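Local coordinates for protein purine nucleoside phosphorylase (Anopheles gambiae, PDB 2P4S) that catalyses the phosphorolysis of inosine, guanosine and their 2'-deoxy forms to the free purine base and the pentose 1-phosphate in purine salvage, at residues L108-G113 with H189-T194; M183-M188 with I310-H315; H195-N200 with R362-I367. All coordinates share one frame; numbering follows the deposited sequence.

Contact 1: residues L108-G113 with H189-T194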
# COMPACT_ATOMS: atom_id res chain seq x y z
N LEU A 108 -27.68 27.23 13.46
CA LEU A 108 -28.09 25.99 12.79
C LEU A 108 -27.54 24.79 13.54
O LEU A 108 -26.38 24.81 13.99
CB LEU A 108 -27.62 26.01 11.36
CG LEU A 108 -28.63 26.38 10.28
CD1 LEU A 108 -28.35 27.79 9.59
CD2 LEU A 108 -28.56 25.24 9.24
N ARG A 109 -28.39 23.78 13.73
CA ARG A 109 -27.99 22.54 14.37
C ARG A 109 -28.34 21.36 13.41
O ARG A 109 -29.39 20.71 13.59
CB ARG A 109 -28.62 22.38 15.79
CG ARG A 109 -28.11 23.37 16.89
CD ARG A 109 -26.58 23.33 17.07
NE ARG A 109 -26.03 24.34 17.99
CZ ARG A 109 -25.63 25.58 17.66
NH1 ARG A 109 -25.71 26.03 16.41
NH2 ARG A 109 -25.12 26.38 18.58
N PRO A 110 -27.50 21.13 12.36
CA PRO A 110 -27.80 20.11 11.36
C PRO A 110 -27.53 18.72 11.88
O PRO A 110 -26.67 18.55 12.74
CB PRO A 110 -26.84 20.42 10.24
CG PRO A 110 -25.67 21.09 10.89
CD PRO A 110 -26.22 21.84 12.06
N LYS A 111 -28.28 17.75 11.35
CA LYS A 111 -28.13 16.32 11.71
C LYS A 111 -27.43 15.55 10.60
O LYS A 111 -27.07 14.39 10.77
CB LYS A 111 -29.51 15.69 11.97
CG LYS A 111 -30.27 16.37 13.13
CD LYS A 111 -29.55 16.21 14.47
CE LYS A 111 -30.14 17.20 15.47
NZ LYS A 111 -31.55 16.85 15.85
N VAL A 112 -27.26 16.23 9.46
CA VAL A 112 -26.71 15.66 8.26
C VAL A 112 -25.50 16.49 7.79
O VAL A 112 -25.65 17.65 7.50
CB VAL A 112 -27.77 15.57 7.12
CG1 VAL A 112 -27.17 14.87 5.90
CG2 VAL A 112 -29.06 14.82 7.60
N GLY A 113 -24.33 15.85 7.69
CA GLY A 113 -23.17 16.43 6.96
C GLY A 113 -23.04 15.95 5.51
O GLY A 113 -23.26 14.77 5.22
N HIS A 189 -19.64 15.26 13.55
CA HIS A 189 -20.15 14.46 14.65
C HIS A 189 -20.26 15.31 15.94
O HIS A 189 -21.31 15.33 16.61
CB HIS A 189 -19.20 13.27 14.84
CG HIS A 189 -19.38 12.53 16.13
ND1 HIS A 189 -20.51 11.80 16.43
CD2 HIS A 189 -18.53 12.35 17.18
CE1 HIS A 189 -20.36 11.24 17.62
NE2 HIS A 189 -19.16 11.55 18.09
N LEU A 190 -19.16 15.98 16.30
CA LEU A 190 -19.13 16.79 17.52
C LEU A 190 -20.22 17.88 17.50
O LEU A 190 -20.80 18.18 18.52
CB LEU A 190 -17.75 17.40 17.71
CG LEU A 190 -16.64 16.44 18.11
CD1 LEU A 190 -15.33 17.23 18.26
CD2 LEU A 190 -17.00 15.63 19.38
N ILE A 191 -20.49 18.44 16.33
CA ILE A 191 -21.61 19.35 16.11
C ILE A 191 -23.00 18.69 16.22
O ILE A 191 -23.99 19.40 16.37
CB ILE A 191 -21.43 20.04 14.74
CG1 ILE A 191 -20.30 21.10 14.85
CG2 ILE A 191 -22.76 20.56 14.12
CD1 ILE A 191 -19.84 21.63 13.51
N GLY A 192 -23.08 17.35 16.13
CA GLY A 192 -24.32 16.63 16.19
C GLY A 192 -24.86 16.00 14.91
O GLY A 192 -25.96 15.50 14.92
N CYS A 193 -24.12 16.04 13.79
CA CYS A 193 -24.51 15.23 12.60
C CYS A 193 -24.55 13.74 12.93
O CYS A 193 -23.57 13.19 13.50
CB CYS A 193 -23.58 15.48 11.41
SG CYS A 193 -23.57 17.17 10.81
N THR A 194 -25.67 13.10 12.58
CA THR A 194 -25.86 11.66 12.77
C THR A 194 -25.59 10.94 11.45
O THR A 194 -25.33 9.74 11.42
CB THR A 194 -27.34 11.29 13.26
OG1 THR A 194 -28.26 11.88 12.37
CG2 THR A 194 -27.66 11.77 14.69
O HOH W 1 -26.46 19.75 15.32
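Cys193 and Thr194 lie against the backbone of Lys111 to Gly113, just after helix 178-191 has ended in a Schellman motif at Gly192, whose positive phi (108°) ends the helix and turns the chain into strand 195-204, the neighbour of 112-116. The carbonyl of Lys111 is the focus. It takes a short hydrogen bond from the backbone N of Thr194 (N to Lys111 O 2.6 Å), the donor tilted from the carbonyl plane, and the CA-H of Cys193 also approaches this oxygen. Thr194 OG1 comes within 3.2 Å of Lys111 O; with chi1 at 52° the hydroxyl is placed to approach the same oxygen as the Thr194 N-H. In Cys193, SG is anti to the carbonyl carbon (chi1 -61°), which lays the sulfur over the peptide joining Val112 to Gly113, 3.5 Å from Gly113 N. The Lys111 chain, bent at chi2, folds back along the turn until CD is 3.7 Å from Gly192 O. Earlier in segment 108-113, Pro110 CD meets Ile191 CG2 at 4.2 Å, and Met164 of strand 161-167 packs against both. One water donates to Pro110 O (2.9 Å) and to Ile191 O, bridging the two carbonyls. The polar grip is therefore exerted mainly through main-chain atoms and water, while Cys193, Pro110 and Ile191 supply an apolar side.

Contact 2: residues M183-M188 with I310-H315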
# COMPACT_ATOMS: atom_id res chain seq x y z
N MET A 183 -10.71 14.61 9.06
CA MET A 183 -10.98 15.48 10.23
C MET A 183 -12.36 16.23 10.26
O MET A 183 -13.00 16.34 11.31
CB MET A 183 -9.78 16.42 10.48
CG MET A 183 -10.08 17.58 11.48
SD MET A 183 -10.73 19.08 10.73
CE MET A 183 -9.58 19.38 9.42
N PRO A 184 -12.81 16.80 9.13
CA PRO A 184 -14.12 17.46 9.13
C PRO A 184 -15.31 16.56 9.46
O PRO A 184 -16.36 17.05 9.95
CB PRO A 184 -14.24 17.97 7.71
CG PRO A 184 -12.76 18.17 7.29
CD PRO A 184 -12.09 17.00 7.84
N VAL A 185 -15.15 15.25 9.23
CA VAL A 185 -16.14 14.26 9.71
C VAL A 185 -16.24 14.17 11.24
O VAL A 185 -17.33 13.97 11.77
CB VAL A 185 -15.92 12.84 9.08
CG1 VAL A 185 -16.97 11.83 9.54
CG2 VAL A 185 -15.86 12.91 7.52
N ARG A 186 -15.11 14.26 11.96
CA ARG A 186 -15.14 14.25 13.45
C ARG A 186 -15.80 15.53 13.98
O ARG A 186 -16.59 15.47 14.91
CB ARG A 186 -13.77 14.17 14.06
CG ARG A 186 -12.85 13.08 13.55
CD ARG A 186 -13.10 11.88 14.31
NE ARG A 186 -11.90 11.12 14.62
CZ ARG A 186 -11.91 9.79 14.79
NH1 ARG A 186 -13.08 9.08 14.65
NH2 ARG A 186 -10.79 9.17 15.09
N VAL A 187 -15.52 16.66 13.33
CA VAL A 187 -16.19 17.92 13.61
C VAL A 187 -17.72 17.86 13.37
O VAL A 187 -18.49 18.26 14.24
CB VAL A 187 -15.54 19.10 12.81
CG1 VAL A 187 -16.28 20.37 13.07
CG2 VAL A 187 -14.07 19.27 13.19
N MET A 188 -18.16 17.38 12.21
CA MET A 188 -19.59 17.13 11.96
C MET A 188 -20.26 16.34 13.10
O MET A 188 -21.31 16.72 13.59
CB MET A 188 -19.80 16.41 10.62
CG MET A 188 -19.52 17.22 9.35
SD MET A 188 -19.48 16.13 7.87
CE MET A 188 -19.43 17.38 6.59
N ILE A 310 -15.64 8.03 5.17
CA ILE A 310 -16.59 6.99 5.57
C ILE A 310 -16.11 6.17 6.76
O ILE A 310 -16.87 5.91 7.66
CB ILE A 310 -16.95 6.07 4.35
CG1 ILE A 310 -17.66 6.91 3.25
CG2 ILE A 310 -17.83 4.90 4.81
CD1 ILE A 310 -19.17 7.28 3.56
N ILE A 311 -14.85 5.76 6.80
CA ILE A 311 -14.33 4.97 7.91
C ILE A 311 -14.35 5.77 9.23
O ILE A 311 -14.70 5.26 10.31
CB ILE A 311 -12.90 4.48 7.57
CG1 ILE A 311 -12.96 3.36 6.54
CG2 ILE A 311 -12.14 4.01 8.79
CD1 ILE A 311 -11.55 2.84 6.13
N THR A 312 -13.96 7.03 9.13
CA THR A 312 -14.06 7.95 10.28
C THR A 312 -15.52 8.13 10.74
O THR A 312 -15.79 8.15 11.92
CB THR A 312 -13.42 9.30 9.91
OG1 THR A 312 -12.06 9.07 9.49
CG2 THR A 312 -13.46 10.25 11.09
N ALA A 313 -16.45 8.28 9.81
CA ALA A 313 -17.86 8.40 10.13
C ALA A 313 -18.38 7.17 10.87
O ALA A 313 -19.06 7.29 11.88
CB ALA A 313 -18.67 8.62 8.88
N ARG A 314 -18.03 6.00 10.39
CA ARG A 314 -18.49 4.73 10.97
C ARG A 314 -17.91 4.58 12.34
O ARG A 314 -18.58 4.14 13.24
CB ARG A 314 -18.05 3.53 10.08
CG ARG A 314 -18.82 3.47 8.77
CD ARG A 314 -20.35 3.59 9.03
NE ARG A 314 -20.87 2.33 9.53
CZ ARG A 314 -21.96 2.17 10.29
NH1 ARG A 314 -22.66 3.24 10.68
NH2 ARG A 314 -22.31 0.93 10.67
N HIS A 315 -16.65 4.96 12.50
CA HIS A 315 -15.97 4.95 13.79
C HIS A 315 -16.75 5.69 14.89
O HIS A 315 -16.88 5.17 15.97
CB HIS A 315 -14.53 5.49 13.69
CG HIS A 315 -13.75 5.37 14.98
ND1 HIS A 315 -13.27 6.46 15.67
CD2 HIS A 315 -13.41 4.29 15.73
CE1 HIS A 315 -12.66 6.06 16.77
NE2 HIS A 315 -12.72 4.74 16.82
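Arg186 reaches across from helix 183-188 to Thr312 and His315, and with Val185 it makes up that helix's share of the interface. Its chain leaves with CG anti to the carbonyl carbon, then bends at chi2 and again at chi3, and this double turn carries the guanidinium over to the neighbouring helix. On the way, CD passes Thr312 CG2 at 3.6 Å, the arginine chain running nearly perpendicular to the threonine side chain. NH1 then donates to His315 ND1 (2.8 Å, 158° at the hydrogen). The bond lies near both group planes, so donor and acceptor meet edge to edge although the planes themselves are turned 48° apart. Since the other ring nitrogen, NE2, is hydrogen-bonded to Pro242 O, the imidazole is held through both nitrogens, an arrangement consistent with a neutral ring carrying its proton on NE2, since ND1 accepts from Arg186. Phe240 adds a cation-pi partner for Arg186.

Thr312 directs its methyl, anti to the backbone N, into the groove between the helices, touching both Arg186 and Val185 (CG2 to Val185 CB 4.1 Å). Its hydroxyl turns back to His308 O of its own helix, which satisfies the polar branch and leaves the interface to the methyl. Beside it, toward the sheet, Val185 puts CG1 against the Ala313 backbone, 3.6 Å from Ala313 CA. The small alanine fits a close approach: the axes of segments 183-188 and 310-315 come within 8.7 Å and cross at -29°. Leu196 of strand 195-204 touches Val185 and Ala313. Two helices running in roughly the same direction, side by side on one face of a central sheet, each leading into one of two parallel neighbouring strands, are characteristic of the alpha/beta/alpha fold of the PNP/MTAP phosphorylases.

Contact 3: residues H195-N200 with R362-I367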
# COMPACT_ATOMS: atom_id res chain seq x y z
N HIS A 195 -25.68 11.68 10.36
CA HIS A 195 -25.54 11.12 9.02
C HIS A 195 -24.43 11.82 8.28
O HIS A 195 -24.29 13.04 8.43
CB HIS A 195 -26.84 11.22 8.22
CG HIS A 195 -27.91 10.28 8.72
ND1 HIS A 195 -28.40 10.33 10.01
CD2 HIS A 195 -28.52 9.22 8.12
CE1 HIS A 195 -29.30 9.37 10.17
NE2 HIS A 195 -29.38 8.68 9.04
N LEU A 196 -23.64 11.02 7.54
CA LEU A 196 -22.77 11.53 6.48
C LEU A 196 -23.23 11.13 5.07
O LEU A 196 -23.40 9.94 4.79
CB LEU A 196 -21.31 11.10 6.71
CG LEU A 196 -20.30 11.61 5.67
CD1 LEU A 196 -20.10 13.18 5.73
CD2 LEU A 196 -18.96 10.80 5.77
N ILE A 197 -23.48 12.12 4.22
CA ILE A 197 -23.53 11.93 2.78
C ILE A 197 -22.18 12.33 2.09
O ILE A 197 -21.84 13.52 2.01
CB ILE A 197 -24.71 12.68 2.13
CG1 ILE A 197 -26.04 12.24 2.77
CG2 ILE A 197 -24.72 12.44 0.60
CD1 ILE A 197 -27.22 13.09 2.33
N ALA A 198 -21.44 11.33 1.60
CA ALA A 198 -20.16 11.61 0.90
C ALA A 198 -20.38 11.45 -0.60
O ALA A 198 -20.90 10.41 -1.04
CB ALA A 198 -19.07 10.71 1.40
N THR A 199 -20.02 12.46 -1.37
CA THR A 199 -20.18 12.41 -2.82
C THR A 199 -18.80 12.53 -3.45
O THR A 199 -17.91 13.19 -2.90
CB THR A 199 -21.02 13.56 -3.37
OG1 THR A 199 -20.25 14.77 -3.31
CG2 THR A 199 -22.35 13.74 -2.63
N ASN A 200 -18.59 11.93 -4.61
CA ASN A 200 -17.34 12.18 -5.30
C ASN A 200 -17.57 12.04 -6.79
O ASN A 200 -18.67 11.60 -7.20
CB ASN A 200 -16.25 11.21 -4.79
CG ASN A 200 -16.62 9.77 -4.99
OD1 ASN A 200 -16.88 9.32 -6.11
ND2 ASN A 200 -16.67 9.03 -3.91
N ARG A 362 -33.92 15.06 -1.89
CA ARG A 362 -34.82 13.95 -1.53
C ARG A 362 -34.27 12.90 -0.56
O ARG A 362 -35.03 12.43 0.28
CB ARG A 362 -35.39 13.31 -2.78
CG ARG A 362 -36.21 14.30 -3.54
CD ARG A 362 -37.12 13.68 -4.54
NE ARG A 362 -37.80 14.74 -5.30
CZ ARG A 362 -38.94 14.57 -5.96
NH1 ARG A 362 -39.53 13.37 -5.99
NH2 ARG A 362 -39.47 15.59 -6.63
N ILE A 363 -32.97 12.56 -0.65
CA ILE A 363 -32.33 11.72 0.40
C ILE A 363 -32.33 12.35 1.79
O ILE A 363 -32.66 11.69 2.77
CB ILE A 363 -30.88 11.22 0.04
CG1 ILE A 363 -30.97 9.96 -0.83
CG2 ILE A 363 -30.09 10.78 1.30
CD1 ILE A 363 -30.60 10.29 -2.23
N VAL A 364 -31.96 13.62 1.86
CA VAL A 364 -31.92 14.33 3.15
C VAL A 364 -33.35 14.41 3.73
O VAL A 364 -33.57 14.24 4.95
CB VAL A 364 -31.30 15.76 2.94
CG1 VAL A 364 -31.54 16.66 4.17
CG2 VAL A 364 -29.83 15.65 2.62
N LYS A 365 -34.32 14.69 2.84
CA LYS A 365 -35.73 14.70 3.24
C LYS A 365 -36.18 13.35 3.81
O LYS A 365 -36.86 13.31 4.82
CB LYS A 365 -36.60 15.15 2.06
CG LYS A 365 -38.13 14.90 2.22
CD LYS A 365 -38.79 14.97 0.81
CE LYS A 365 -40.30 15.31 0.92
NZ LYS A 365 -41.11 14.09 1.23
N HIS A 366 -35.73 12.25 3.22
CA HIS A 366 -36.00 10.94 3.78
C HIS A 366 -35.37 10.70 5.19
O HIS A 366 -36.02 10.19 6.14
CB HIS A 366 -35.58 9.85 2.77
CG HIS A 366 -35.90 8.45 3.23
ND1 HIS A 366 -37.17 7.93 3.18
CD2 HIS A 366 -35.11 7.50 3.80
CE1 HIS A 366 -37.15 6.70 3.67
NE2 HIS A 366 -35.91 6.42 4.05
N ILE A 367 -34.09 11.05 5.33
CA ILE A 367 -33.39 10.97 6.62
C ILE A 367 -34.16 11.79 7.68
O ILE A 367 -34.32 11.36 8.82
CB ILE A 367 -31.95 11.50 6.49
CG1 ILE A 367 -31.11 10.55 5.60
CG2 ILE A 367 -31.34 11.77 7.88
CD1 ILE A 367 -29.78 11.11 5.09
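The ring of His195 presents one face to Ile367, whose CG2 methyl sits almost on the ring normal (3° off), 3.7 Å from the His195 centroid, a CH-pi contact. The ring and the isoleucine chain run alongside each other with their ends pointing opposite ways. CG2 is anti to the backbone N of Ile367 and stands over the middle of the ring, while CD1 of the same residue lies on that side too, 3.8 Å from His195 CD2. Two residues on, Ile197 points the same way. With chi2 at 171° its chain is extended, which puts CD1 at the leading end, against the helix. There it meets the CG2 methyls of Val364 (3.7 Å from Ile197 CD1) and Ile363, meeting both side chains at a slant, with Ile367 CD1 a little farther off. No hydrogen bond spans the two segments; the fit rests on methyl groups and one aromatic face. Strand 195-200 and helix 362-367 run nearly antiparallel, at 167° with axes 11.0 Å apart. Helix 353-370 thus runs along strand 195-204 on this face of the sheet, with Val112 of the adjacent strand 112-116 touching Ile367, Phe321 of strand 319-329 touching Ile363, and helix 253-265 packed beside it through Leu255 and Ile262.

From the N terminus, 108-113 leads from a loop into strand 112-116, and contact 1 closes a loop of 75 residues where helix 178-191 ends. Contact 2 opens inside that loop, on the same helix, and closes after it at 310-315, so contacts 1 and 2 cross. Contact 3 opens just after contact 1 has closed, the two standing in series, and closes last at 362-367, crossing contact 2. Strand 195-204 joins them: Gly113 bonds to its backbone at His195 and Ile197, Leu196 faces the helices of contact 2, and Ile197 faces the opposite side, toward helix 353-370. Together the contacts tie both helical layers to the central sheet.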